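Local coordinates for uncharacterized protein (Leptotrichia buccalis, PDB 3T8K) that is of unknown function but folds as a stack of ankyrin-type helical hairpins, a scaffold that in relatives commonly serves protein binding, at residues F60-G65 with T94-I99. Numbering follows the deposited sequence.
Sequences FLINKG and TELCKI
Ile-62 meets Ile-99 and Leu-96 where helix 51-63 packs beside helix 90-102, two helices side by side in the alpha-hairpin stack of an ankyrin-repeat fold, and it illustrates how such a solenoid is joined: branched aliphatic side chains fill the gap between adjacent helices. Segment 60-65 starts with Phe-60, whose ring turns the other way, meeting Phe-26 edge-to-face; CG of Lys-64 lies over one of its faces, towards the rim. Leu-61 likewise packs elsewhere, on Ile-41, Leu-42 and Val-45 of helix 41-45. Ile-62 shares Leu-42 with Leu-61 while also turning to helix 90-102, and it carries the share of residues 60-65 in the present contact.

The CA atoms of Ile-62 and Ile-99 stand 8.7 Å apart, a spacing that the two side chains bridge by pointing at each other. Both place CG2 opposite the backbone N (chi1 -69° for Ile-62, -68° for Ile-99), and these methyls meet across the gap with CG2 to CG2 at 3.9 Å. The branches are slanted against each other, so that the same CG2 of Ile-99 also reaches CD1 of Ile-62. The extended end of Ile-62 carries that methyl on towards Leu-96, which leans in by its tip and also touches Ser-58 and Met-59 one turn earlier on helix 51-63. Cohesion here is purely apolar, and small: 110 Å² is buried in all.

Gly-65 is the first residue past the helix to leave helical backbone angles, with positive phi (95°) in a Schellman motif, its N bonded to Ile-62 O at 3.0 Å, so the residue that supplies the packing methyls also offers its carbonyl to the helix terminus. The looser end of the hydrophobic patch is the methyl pair Ile-62 CD1 and Leu-96 CD2, 4.3 Å apart.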
loop_
_atom_site.group_PDB
_atom_site.type_symbol
_atom_site.label_atom_id
_atom_site.label_comp_id
_atom_site.label_asym_id
_atom_site.label_seq_id
_atom_site.Cartn_x
_atom_site.Cartn_y
_atom_site.Cartn_z
ATOM N N PHE A 60 5.026 17.796 11.886
ATOM C CA PHE A 60 6.182 18.678 11.800
ATOM C C PHE A 60 6.144 19.479 10.499
ATOM O O PHE A 60 6.268 20.704 10.511
ATOM C CB PHE A 60 7.472 17.869 11.904
ATOM C CG PHE A 60 8.723 18.678 11.648
ATOM C CD1 PHE A 60 9.383 19.304 12.691
ATOM C CD2 PHE A 60 9.227 18.808 10.367
ATOM C CE1 PHE A 60 10.538 20.049 12.463
ATOM C CE2 PHE A 60 10.381 19.549 10.127
ATOM C CZ PHE A 60 11.035 20.173 11.179
ATOM N N LEU A 61 5.957 18.781 9.383
ATOM C CA LEU A 61 5.929 19.414 8.065
ATOM C C LEU A 61 4.738 20.331 7.877
ATOM O O LEU A 61 4.877 21.431 7.354
ATOM C CB LEU A 61 5.932 18.360 6.955
ATOM C CG LEU A 61 7.282 17.663 6.786
ATOM C CD1 LEU A 61 7.176 16.498 5.823
ATOM C CD2 LEU A 61 8.341 18.658 6.327
ATOM N N ILE A 62 3.556 19.865 8.272
ATOM C CA ILE A 62 2.381 20.717 8.194
ATOM C C ILE A 62 2.589 22.017 8.970
ATOM O O ILE A 62 2.256 23.098 8.483
ATOM C CB ILE A 62 1.111 19.996 8.683
ATOM C CG1 ILE A 62 0.746 18.892 7.694
ATOM C CG2 ILE A 62 -0.042 20.984 8.819
ATOM C CD1 ILE A 62 -0.372 18.010 8.162
ATOM N N ASN A 63 3.147 21.910 10.172
ATOM C CA ASN A 63 3.412 23.098 10.984
ATOM C C ASN A 63 4.460 24.031 10.374
ATOM O O ASN A 63 4.460 25.231 10.650
ATOM C CB ASN A 63 3.788 22.716 12.422
ATOM C CG ASN A 63 2.617 22.107 13.194
ATOM O OD1 ASN A 63 1.455 22.238 12.795
ATOM N ND2 ASN A 63 2.922 21.441 14.304
ATOM N N LYS A 64 5.345 23.481 9.545
ATOM C CA LYS A 64 6.364 24.283 8.862
ATOM C C LYS A 64 5.846 24.823 7.530
ATOM O O LYS A 64 6.569 25.514 6.817
ATOM C CB LYS A 64 7.646 23.472 8.636
ATOM C CG LYS A 64 8.387 23.107 9.908
ATOM C CD LYS A 64 9.672 23.894 10.029
ATOM C CE LYS A 64 10.038 24.136 11.478
ATOM N NZ LYS A 64 11.224 25.034 11.574
ATOM N N GLY A 65 4.605 24.483 7.194
ATOM C CA GLY A 65 3.948 25.027 6.016
ATOM C C GLY A 65 4.034 24.191 4.751
ATOM O O GLY A 65 3.826 24.708 3.654
ATOM N N THR A 94 -7.496 10.246 11.741
ATOM C CA THR A 94 -8.607 11.175 11.856
ATOM C C THR A 94 -8.101 12.602 12.005
ATOM O O THR A 94 -8.552 13.506 11.304
ATOM C CB THR A 94 -9.494 10.823 13.048
ATOM O OG1 THR A 94 -9.991 9.491 12.874
ATOM C CG2 THR A 94 -10.668 11.788 13.146
ATOM N N GLU A 95 -7.164 12.786 12.932
ATOM C CA GLU A 95 -6.531 14.081 13.175
ATOM C C GLU A 95 -5.929 14.676 11.902
ATOM O O GLU A 95 -6.128 15.858 11.601
ATOM C CB GLU A 95 -5.451 13.938 14.250
ATOM C CG GLU A 95 -5.685 14.795 15.477
ATOM C CD GLU A 95 -5.672 16.275 15.160
ATOM O OE1 GLU A 95 -4.603 16.785 14.769
ATOM O OE2 GLU A 95 -6.730 16.924 15.295
ATOM N N LEU A 96 -5.183 13.862 11.159
ATOM C CA LEU A 96 -4.578 14.316 9.911
ATOM C C LEU A 96 -5.645 14.676 8.866
ATOM O O LEU A 96 -5.508 15.675 8.151
ATOM C CB LEU A 96 -3.604 13.269 9.352
ATOM C CG LEU A 96 -2.297 13.084 10.130
ATOM C CD1 LEU A 96 -1.473 11.922 9.568
ATOM C CD2 LEU A 96 -1.490 14.362 10.099
ATOM N N CYS A 97 -6.697 13.867 8.768
ATOM C CA CYS A 97 -7.808 14.206 7.873
ATOM C C CYS A 97 -8.423 15.555 8.251
ATOM O O CYS A 97 -8.653 16.400 7.391
ATOM C CB CYS A 97 -8.885 13.112 7.862
ATOM S SG CYS A 97 -10.320 13.456 6.767
ATOM N N LYS A 98 -8.693 15.760 9.539
ATOM C CA LYS A 98 -9.241 17.031 9.993
ATOM C C LYS A 98 -8.363 18.210 9.564
ATOM O O LYS A 98 -8.857 19.237 9.099
ATOM C CB LYS A 98 -9.391 17.034 11.518
ATOM C CG LYS A 98 -9.874 18.349 12.103
ATOM C CD LYS A 98 -10.306 18.164 13.557
ATOM C CE LYS A 98 -9.275 18.691 14.528
ATOM N NZ LYS A 98 -9.527 20.124 14.876
ATOM N N ILE A 99 -7.059 18.065 9.744
ATOM C CA ILE A 99 -6.135 19.150 9.435
ATOM C C ILE A 99 -6.060 19.404 7.933
ATOM O O ILE A 99 -6.023 20.554 7.491
ATOM C CB ILE A 99 -4.738 18.857 10.001
ATOM C CG1 ILE A 99 -4.783 18.899 11.532
ATOM C CG2 ILE A 99 -3.720 19.858 9.475
ATOM C CD1 ILE A 99 -3.522 18.374 12.166
#